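Local coordinates for RabGAP/TBC protein (Chlamydomonas reinhardtii, PDB 4P17) that probably acts as a GTPase-activating protein for Rab GTPases through its TBC domain and is found in the flagellum, its exact role being unknown, at residues 109-114 and 136-141; 42-47 and 67-72. One frame throughout, in Å; residues are numbered along the deposited sequence. Where two conformers were deposited one is given.

Contact 1 of 2, residues 109-114 and 136-141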
ATOM      1  N   LYS A 109     -12.353 -19.267   7.961  1.00 15.45           N
ATOM      2  CA  LYS A 109     -13.118 -18.611   9.005  0.50 18.66           C
ATOM      3  C   LYS A 109     -12.421 -17.336   9.490  1.00 13.01           C
ATOM      4  O   LYS A 109     -13.069 -16.302   9.677  1.00 12.05           O
ATOM      5  CB  LYS A 109     -13.350 -19.587  10.159  0.50 14.58           C
ATOM      6  CG  LYS A 109     -14.270 -20.741   9.783  0.50 19.69           C
ATOM      7  CD  LYS A 109     -14.537 -21.625  10.973  0.50 16.67           C
ATOM      8  CE  LYS A 109     -15.447 -22.798  10.637  0.50 22.20           C
ATOM      9  NZ  LYS A 109     -16.891 -22.447  10.721  0.50 27.35           N
ATOM     10  N   ASP A 110     -11.108 -17.400   9.697  1.00 14.26           N
ATOM     11  CA  ASP A 110     -10.342 -16.221  10.122  1.00 18.54           C
ATOM     12  C   ASP A 110     -10.482 -15.128   9.060  1.00 16.80           C
ATOM     13  O   ASP A 110     -10.755 -13.965   9.361  1.00 12.16           O
ATOM     14  CB  ASP A 110      -8.852 -16.537  10.306  1.00 12.80           C
ATOM     15  CG  ASP A 110      -8.560 -17.425  11.473  1.00 26.04           C
ATOM     16  OD1 ASP A 110      -9.417 -17.648  12.336  1.00 19.61           O
ATOM     17  OD2 ASP A 110      -7.412 -17.898  11.526  1.00 31.43           O
ATOM     18  N   ILE A 111     -10.279 -15.496   7.806  1.00 11.55           N
ATOM     19  CA  ILE A 111     -10.508 -14.526   6.739  1.00 16.16           C
ATOM     20  C   ILE A 111     -11.888 -13.910   6.851  1.00 15.38           C
ATOM     21  O   ILE A 111     -12.026 -12.673   6.852  1.00 11.86           O
ATOM     22  CB  ILE A 111     -10.340 -15.155   5.338  1.00 16.53           C
ATOM     23  CG1 ILE A 111      -8.900 -15.593   5.138  1.00 18.43           C
ATOM     24  CG2 ILE A 111     -10.683 -14.152   4.274  1.00 22.54           C
ATOM     25  CD1 ILE A 111      -8.727 -16.534   4.009  1.00 13.99           C
ATOM     26  N   GLU A 112     -12.921 -14.743   6.997  1.00  8.91           N
ATOM     27  CA  GLU A 112     -14.286 -14.197   7.075  1.00 12.27           C
ATOM     28  C   GLU A 112     -14.487 -13.261   8.250  1.00 14.34           C
ATOM     29  O   GLU A 112     -15.059 -12.195   8.107  1.00 18.79           O
ATOM     30  CB  GLU A 112     -15.319 -15.301   7.185  1.00 10.53           C
ATOM     31  CG  GLU A 112     -15.455 -16.190   5.944  1.00 19.02           C
ATOM     32  CD  GLU A 112     -16.249 -17.464   6.242  1.00 19.82           C
ATOM     33  OE1 GLU A 112     -16.704 -17.618   7.395  1.00 26.58           O
ATOM     34  OE2 GLU A 112     -16.389 -18.325   5.340  1.00 22.41           O
ATOM     35  N   THR A 113     -14.038 -13.675   9.425  1.00  9.99           N
ATOM     36  CA  THR A 113     -14.179 -12.844  10.617  1.00  9.91           C
ATOM     37  C   THR A 113     -13.386 -11.534  10.501  1.00  8.43           C
ATOM     38  O   THR A 113     -13.870 -10.463  10.890  1.00 10.62           O
ATOM     39  CB  THR A 113     -13.749 -13.642  11.872  1.00  9.92           C
ATOM     40  OG1 THR A 113     -14.598 -14.773  12.004  1.00  9.94           O
ATOM     41  CG2 THR A 113     -13.836 -12.791  13.134  1.00 13.17           C
ATOM     42  N   ASP A 114     -12.173 -11.591   9.972  1.00 10.03           N
ATOM     43  CA  ASP A 114     -11.407 -10.348   9.809  1.00 13.03           C
ATOM     44  C   ASP A 114     -12.172  -9.331   8.922  1.00 25.82           C
ATOM     45  O   ASP A 114     -11.910  -8.142   8.978  1.00 16.82           O
ATOM     46  CB  ASP A 114     -10.010 -10.657   9.245  1.00 19.34           C
ATOM     47  CG  ASP A 114      -9.093 -11.404  10.252  1.00 20.60           C
ATOM     48  OD1 ASP A 114      -9.508 -11.753  11.403  1.00 17.46           O
ATOM     49  OD2 ASP A 114      -7.936 -11.683   9.883  1.00 24.39           O
ATOM     50  N   ARG A 136     -12.448 -15.015  -1.511  1.00  8.75           N
ATOM     51  CA  ARG A 136     -11.955 -15.936  -2.531  1.00 11.49           C
ATOM     52  C   ARG A 136     -10.464 -15.743  -2.776  1.00  6.60           C
ATOM     53  O   ARG A 136      -9.693 -16.687  -2.752  1.00  9.87           O
ATOM     54  CB  ARG A 136     -12.734 -15.760  -3.833  1.00 11.10           C
ATOM     55  CG  ARG A 136     -14.039 -16.529  -3.848  1.00 12.15           C
ATOM     56  CD  ARG A 136     -14.644 -16.616  -5.260  1.00 16.82           C
ATOM     57  NE  ARG A 136     -14.917 -15.301  -5.814  1.00 16.44           N
ATOM     58  CZ  ARG A 136     -16.063 -14.647  -5.659  1.00  9.36           C
ATOM     59  NH1 ARG A 136     -17.060 -15.170  -4.957  1.00 15.41           N
ATOM     60  NH2 ARG A 136     -16.216 -13.455  -6.202  1.00 18.21           N
ATOM     61  N   VAL A 137     -10.040 -14.495  -2.927  1.00  6.18           N
ATOM     62  CA  VAL A 137      -8.624 -14.248  -3.200  1.00 10.01           C
ATOM     63  C   VAL A 137      -7.755 -14.724  -2.049  1.00 10.51           C
ATOM     64  O   VAL A 137      -6.707 -15.361  -2.255  1.00  7.15           O
ATOM     65  CB  VAL A 137      -8.383 -12.765  -3.451  1.00  6.52           C
ATOM     66  CG1 VAL A 137      -6.873 -12.447  -3.535  1.00  9.39           C
ATOM     67  CG2 VAL A 137      -9.093 -12.360  -4.711  1.00 10.27           C
ATOM     68  N   LEU A 138      -8.187 -14.427  -0.826  1.00  7.38           N
ATOM     69  CA  LEU A 138      -7.353 -14.715   0.324  1.00  6.61           C
ATOM     70  C   LEU A 138      -7.349 -16.194   0.589  1.00  9.69           C
ATOM     71  O   LEU A 138      -6.311 -16.762   0.869  1.00  7.31           O
ATOM     72  CB  LEU A 138      -7.814 -13.974   1.555  1.00  6.59           C
ATOM     73  CG  LEU A 138      -7.536 -12.465   1.532  1.00  8.71           C
ATOM     74  CD1 LEU A 138      -8.441 -11.706   2.499  1.00 11.62           C
ATOM     75  CD2 LEU A 138      -6.107 -12.205   1.904  1.00  8.84           C
ATOM     76  N   GLN A 139      -8.496 -16.839   0.444  1.00  9.41           N
ATOM     77  CA  GLN A 139      -8.536 -18.273   0.695  1.00  7.42           C
ATOM     78  C   GLN A 139      -7.667 -18.995  -0.377  1.00  9.72           C
ATOM     79  O   GLN A 139      -6.910 -19.920  -0.067  1.00  8.16           O
ATOM     80  CB  GLN A 139      -9.994 -18.766   0.706  1.00 16.66           C
ATOM     81  CG  GLN A 139     -10.573 -19.061  -0.677  1.00 22.93           C
ATOM     82  CD  GLN A 139     -12.080 -19.283  -0.668  1.00 28.51           C
ATOM     83  OE1 GLN A 139     -12.799 -18.796   0.220  1.00 23.26           O
ATOM     84  NE2 GLN A 139     -12.567 -20.019  -1.661  1.00 28.97           N
ATOM     85  N   ALA A 140      -7.747 -18.520  -1.617  1.00  5.93           N
ATOM     86  CA  ALA A 140      -6.936 -19.027  -2.716  1.00 12.02           C
ATOM     87  C   ALA A 140      -5.460 -18.875  -2.391  1.00  9.34           C
ATOM     88  O   ALA A 140      -4.665 -19.810  -2.548  1.00  8.47           O
ATOM     89  CB  ALA A 140      -7.266 -18.296  -4.013  1.00  7.25           C
ATOM     90  N   TYR A 141      -5.073 -17.688  -1.935  1.00  4.72           N
ATOM     91  CA  TYR A 141      -3.662 -17.466  -1.694  1.00  8.10           C
ATOM     92  C   TYR A 141      -3.165 -18.352  -0.536  1.00 11.66           C
ATOM     93  O   TYR A 141      -2.041 -18.866  -0.584  1.00  9.14           O
ATOM     94  CB  TYR A 141      -3.363 -15.986  -1.398  1.00 10.46           C
ATOM     95  CG  TYR A 141      -1.882 -15.783  -1.496  1.00 10.18           C
ATOM     96  CD1 TYR A 141      -1.261 -15.731  -2.730  1.00  8.19           C
ATOM     97  CD2 TYR A 141      -1.094 -15.734  -0.352  1.00 11.91           C
ATOM     98  CE1 TYR A 141       0.119 -15.608  -2.815  1.00  8.24           C
ATOM     99  CE2 TYR A 141       0.289 -15.623  -0.440  1.00  9.03           C
ATOM    100  CZ  TYR A 141       0.869 -15.563  -1.665  1.00  5.57           C
ATOM    101  OH  TYR A 141       2.232 -15.462  -1.755  1.00 13.23           O
TER
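I111 of helix 108-114 reaches across to L138 and Q139 on helix 128-144, a helix-to-helix contact within the all-helical TBC domain. The contact is narrow: the two segments bury 132 Å² together, and I111 is the one residue of 109-114 that touches the other segment. The closest backbone approach is between the CA atoms of I111 and L138, 7.2 Å apart. The CB of I111 points at the facing helix, and the side chain spreads two branches over different parts of it. CG1 stands beside the backbone N (chi1 -65°), and with chi2 near 164° the chain runs on extended, carrying CD1 to the backbone between L138 and Q139. There I111 CD1 lies 3.7 Å from L138 CB and 3.6 Å from the amide N of Q139; the latter is packing of a methyl against a peptide. The other branch, CG2, is anti to the backbone N and meets the leucine further out, 3.8 Å from L138 CD1. L138 therefore receives I111 at two levels, with CB facing both branches and one terminal methyl facing CG2, while the two side chains cross at a slant. No hydrogen bond links the segments, so the joint is held by apolar contact. Both I111 and L138 also pack on Y150, which extends the same apolar patch, and L138 touches V158 of helix 153-164. Q139 contributes its aliphatic base here, whereas its polar end is engaged with another helix, NE2 donating to the carbonyl O of V99 on helix 94-102. The glutamine's contact with the isoleucine is correspondingly slight, with Q139 CB 4.2 Å from I111 CD1.

Contact 2 of 2, residues 42-47 and 67-72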
ATOM      1  N   PRO A  42      -0.698  12.945 -20.903  1.00 11.59           N
ATOM      2  CA  PRO A  42      -0.281  12.675 -22.292  1.00 16.59           C
ATOM      3  C   PRO A  42       0.953  11.775 -22.418  1.00  8.56           C
ATOM      4  O   PRO A  42       1.103  11.050 -23.417  1.00 12.91           O
ATOM      5  CB  PRO A  42       0.010  14.083 -22.846  1.00 20.64           C
ATOM      6  CG  PRO A  42      -0.824  15.002 -22.005  1.00 18.86           C
ATOM      7  CD  PRO A  42      -0.826  14.384 -20.621  1.00 13.18           C
ATOM      8  N   LEU A  43       1.838  11.845 -21.426  1.00 11.85           N
ATOM      9  CA  LEU A  43       3.033  11.019 -21.359  1.00  9.79           C
ATOM     10  C   LEU A  43       2.660   9.541 -21.188  1.00 14.25           C
ATOM     11  O   LEU A  43       3.131   8.670 -21.928  1.00 14.03           O
ATOM     12  CB  LEU A  43       3.923  11.483 -20.214  1.00 25.16           C
ATOM     13  CG  LEU A  43       4.666  12.810 -20.385  1.00 23.94           C
ATOM     14  CD1 LEU A  43       3.780  13.917 -20.861  1.00 32.23           C
ATOM     15  CD2 LEU A  43       5.299  13.190 -19.072  1.00 26.74           C
ATOM     16  N   TRP A  44       1.824   9.260 -20.196  1.00 11.41           N
ATOM     17  CA  TRP A  44       1.299   7.903 -19.992  1.00 10.09           C
ATOM     18  C   TRP A  44       0.429   7.434 -21.170  1.00  9.21           C
ATOM     19  O   TRP A  44       0.487   6.272 -21.546  1.00 10.46           O
ATOM     20  CB  TRP A  44       0.469   7.825 -18.708  1.00  6.29           C
ATOM     21  CG  TRP A  44       1.336   7.802 -17.506  1.00  9.45           C
ATOM     22  CD1 TRP A  44       1.638   8.853 -16.704  1.00 14.87           C
ATOM     23  CD2 TRP A  44       2.058   6.681 -17.000  1.00  7.63           C
ATOM     24  NE1 TRP A  44       2.486   8.461 -15.702  1.00 10.74           N
ATOM     25  CE2 TRP A  44       2.774   7.131 -15.862  1.00  7.53           C
ATOM     26  CE3 TRP A  44       2.166   5.344 -17.381  1.00  8.42           C
ATOM     27  CZ2 TRP A  44       3.576   6.294 -15.101  1.00  7.53           C
ATOM     28  CZ3 TRP A  44       2.982   4.501 -16.619  1.00 15.82           C
ATOM     29  CH2 TRP A  44       3.656   4.973 -15.480  1.00  4.55           C
ATOM     30  N   GLN A  45      -0.377   8.312 -21.744  1.00 11.07           N
ATOM     31  CA  GLN A  45      -1.199   7.866 -22.881  1.00 11.63           C
ATOM     32  C   GLN A  45      -0.322   7.338 -24.019  1.00 19.69           C
ATOM     33  O   GLN A  45      -0.684   6.376 -24.704  1.00 16.55           O
ATOM     34  CB  GLN A  45      -2.087   8.983 -23.396  1.00 12.38           C
ATOM     35  CG  GLN A  45      -3.045   8.539 -24.501  1.00 13.04           C
ATOM     36  CD  GLN A  45      -4.217   7.705 -24.028  1.00 15.58           C
ATOM     37  OE1 GLN A  45      -4.912   7.082 -24.847  1.00 14.03           O
ATOM     38  NE2 GLN A  45      -4.492   7.733 -22.731  1.00  5.76           N
ATOM     39  N   HIS A  46       0.836   7.964 -24.211  1.00 13.48           N
ATOM     40  CA  HIS A  46       1.741   7.579 -25.285  1.00 15.10           C
ATOM     41  C   HIS A  46       2.153   6.138 -25.094  1.00 14.95           C
ATOM     42  O   HIS A  46       2.216   5.352 -26.041  1.00 14.65           O
ATOM     43  CB  HIS A  46       2.987   8.489 -25.310  1.00 16.94           C
ATOM     44  CG  HIS A  46       4.062   8.023 -26.247  1.00 21.13           C
ATOM     45  ND1 HIS A  46       3.922   8.068 -27.616  1.00 17.39           N
ATOM     46  CD2 HIS A  46       5.290   7.495 -26.013  1.00 14.32           C
ATOM     47  CE1 HIS A  46       5.003   7.560 -28.186  1.00 23.29           C
ATOM     48  NE2 HIS A  46       5.849   7.207 -27.237  1.00 20.23           N
ATOM     49  N   TYR A  47       2.429   5.791 -23.848  1.00 12.02           N
ATOM     50  CA  TYR A  47       2.927   4.470 -23.559  1.00 11.70           C
ATOM     51  C   TYR A  47       1.836   3.394 -23.620  1.00 16.45           C
ATOM     52  O   TYR A  47       2.052   2.344 -24.246  1.00 15.97           O
ATOM     53  CB  TYR A  47       3.637   4.513 -22.223  1.00 15.49           C
ATOM     54  CG  TYR A  47       4.979   5.211 -22.396  1.00 14.73           C
ATOM     55  CD1 TYR A  47       5.995   4.601 -23.118  1.00 25.36           C
ATOM     56  CD2 TYR A  47       5.220   6.459 -21.863  1.00 24.73           C
ATOM     57  CE1 TYR A  47       7.217   5.216 -23.297  1.00 29.68           C
ATOM     58  CE2 TYR A  47       6.445   7.091 -22.047  1.00 21.00           C
ATOM     59  CZ  TYR A  47       7.434   6.460 -22.765  1.00 26.02           C
ATOM     60  OH  TYR A  47       8.664   7.047 -22.959  1.00 44.21           O
ATOM     61  N   GLY A  67       3.435   9.269  -9.863  1.00  7.04           N
ATOM     62  CA  GLY A  67       2.095   8.720  -9.809  1.00  8.54           C
ATOM     63  C   GLY A  67       1.647   8.061 -11.100  1.00  8.79           C
ATOM     64  O   GLY A  67       1.675   8.653 -12.183  1.00  6.39           O
ATOM     65  N   VAL A  68       1.199   6.819 -10.977  1.00  2.62           N
ATOM     66  CA  VAL A  68       0.628   6.136 -12.126  1.00  4.41           C
ATOM     67  C   VAL A  68      -0.816   6.638 -12.250  1.00  3.56           C
ATOM     68  O   VAL A  68      -1.514   6.729 -11.256  1.00  3.00           O
ATOM     69  CB  VAL A  68       0.665   4.595 -11.957  1.00  4.23           C
ATOM     70  CG1 VAL A  68       0.006   3.937 -13.138  1.00  6.52           C
ATOM     71  CG2 VAL A  68       2.102   4.049 -11.800  1.00  6.59           C
ATOM     72  N   PRO A  69      -1.285   6.938 -13.479  1.00  6.07           N
ATOM     73  CA  PRO A  69      -2.718   7.213 -13.584  1.00  6.16           C
ATOM     74  C   PRO A  69      -3.542   6.071 -13.009  1.00  7.06           C
ATOM     75  O   PRO A  69      -3.263   4.916 -13.336  1.00  8.45           O
ATOM     76  CB  PRO A  69      -2.961   7.328 -15.092  1.00  5.91           C
ATOM     77  CG  PRO A  69      -1.595   7.618 -15.685  1.00  8.76           C
ATOM     78  CD  PRO A  69      -0.605   6.971 -14.785  1.00  5.43           C
ATOM     79  N   PRO A  70      -4.580   6.389 -12.217  1.00  5.48           N
ATOM     80  CA  PRO A  70      -5.328   5.303 -11.578  1.00  5.24           C
ATOM     81  C   PRO A  70      -5.782   4.247 -12.583  1.00  5.34           C
ATOM     82  O   PRO A  70      -5.685   3.042 -12.302  1.00  7.89           O
ATOM     83  CB  PRO A  70      -6.516   6.023 -10.948  1.00  2.87           C
ATOM     84  CG  PRO A  70      -5.923   7.406 -10.579  1.00  4.20           C
ATOM     85  CD  PRO A  70      -4.931   7.714 -11.670  1.00  5.91           C
ATOM     86  N   THR A  71      -6.245   4.685 -13.748  1.00  8.69           N
ATOM     87  CA  THR A  71      -6.848   3.744 -14.683  1.00  5.43           C
ATOM     88  C   THR A  71      -5.796   2.798 -15.248  1.00  5.99           C
ATOM     89  O   THR A  71      -6.154   1.729 -15.786  1.00  7.50           O
ATOM     90  CB  THR A  71      -7.621   4.494 -15.816  1.00  8.48           C
ATOM     91  OG1 THR A  71      -8.413   3.574 -16.585  1.00 10.39           O
ATOM     92  CG2 THR A  71      -6.715   5.238 -16.759  1.00  2.59           C
ATOM     93  N   LEU A  72      -4.519   3.187 -15.181  1.00  2.11           N
ATOM     94  CA  LEU A  72      -3.429   2.320 -15.614  1.00  8.27           C
ATOM     95  C   LEU A  72      -2.792   1.500 -14.529  1.00  4.22           C
ATOM     96  O   LEU A  72      -1.769   0.876 -14.779  1.00  5.55           O
ATOM     97  CB  LEU A  72      -2.314   3.147 -16.281  1.00  6.29           C
ATOM     98  CG  LEU A  72      -2.712   3.844 -17.584  1.00 12.49           C
ATOM     99  CD1 LEU A  72      -1.500   4.527 -18.208  1.00 14.50           C
ATOM    100  CD2 LEU A  72      -3.295   2.826 -18.579  1.00  5.62           C
TER
HETATM  101  O   HOH W   1       3.637  10.101 -13.542  1.00  9.68           O
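A CH-pi contact, in which P69 sets its CD-CG edge on one face of the W44 indole, joins helix 27-50, the first helix of the model, to the loop that links helix 57-65 with helix 73-80. W44 is the residue of segment 42-47 that makes the contact, and its CB points at the loop. P69 CD sits 3.3 Å from the centroid of the five-membered ring of W44 and 3° off the ring normal, so CD stands almost directly over that ring. P69 CG follows at 3.5 Å from W44 CG, continuing the cover toward W44 CB. With CG beside the backbone N (chi1 -76°) and chi2 at 99°, the indole turns its face to the proline. Around its six-membered part the cover changes: V68 CG2 approaches W44 CH2 at 4.1 Å, and L72 CD1 comes obliquely to W44 CE3 at 3.8 Å. L72 occupies the N-cap position of helix 73-80, and V76 of that helix and M63 of helix 57-65 also touch the tryptophan. The polar corner is served by a water in the plane of the indole, which accepts from W44 NE1 at 2.9 Å and donates to the carbonyl O of G67 at 2.8 Å. G67, with positive phi, is where the chain leaves helical geometry after helix 57-65. V68 N is hydrogen-bonded to D251 OD2 of helix 243-256, which ties the loop to that helix. The water thus satisfies the buried indole N-H and couples it to the loop backbone, while dispersion and the CH-pi interaction carry the face of the ring; no direct hydrogen bond joins the segments.

In the fold
Contacts 1 and 2 hold different elements and do not touch: their centres are 33 Å apart, and their nearest atoms about 18 Å. Both segments of contact 2 precede those of contact 1 in the chain. Each centre lies 19 Å from that of the chain, yet both are buried contacts, with no exposed residue among those that touch. Contact 1 joins two helices through apolar packing of an isoleucine on a leucine and the adjoining backbone, with no hydrogen bond across, whereas contact 2 sets a helix against a loop, with an aromatic face and a bridging water. Contact 2 also buries more, 203 Å² against 132 Å², although in each a single side chain represents its first segment.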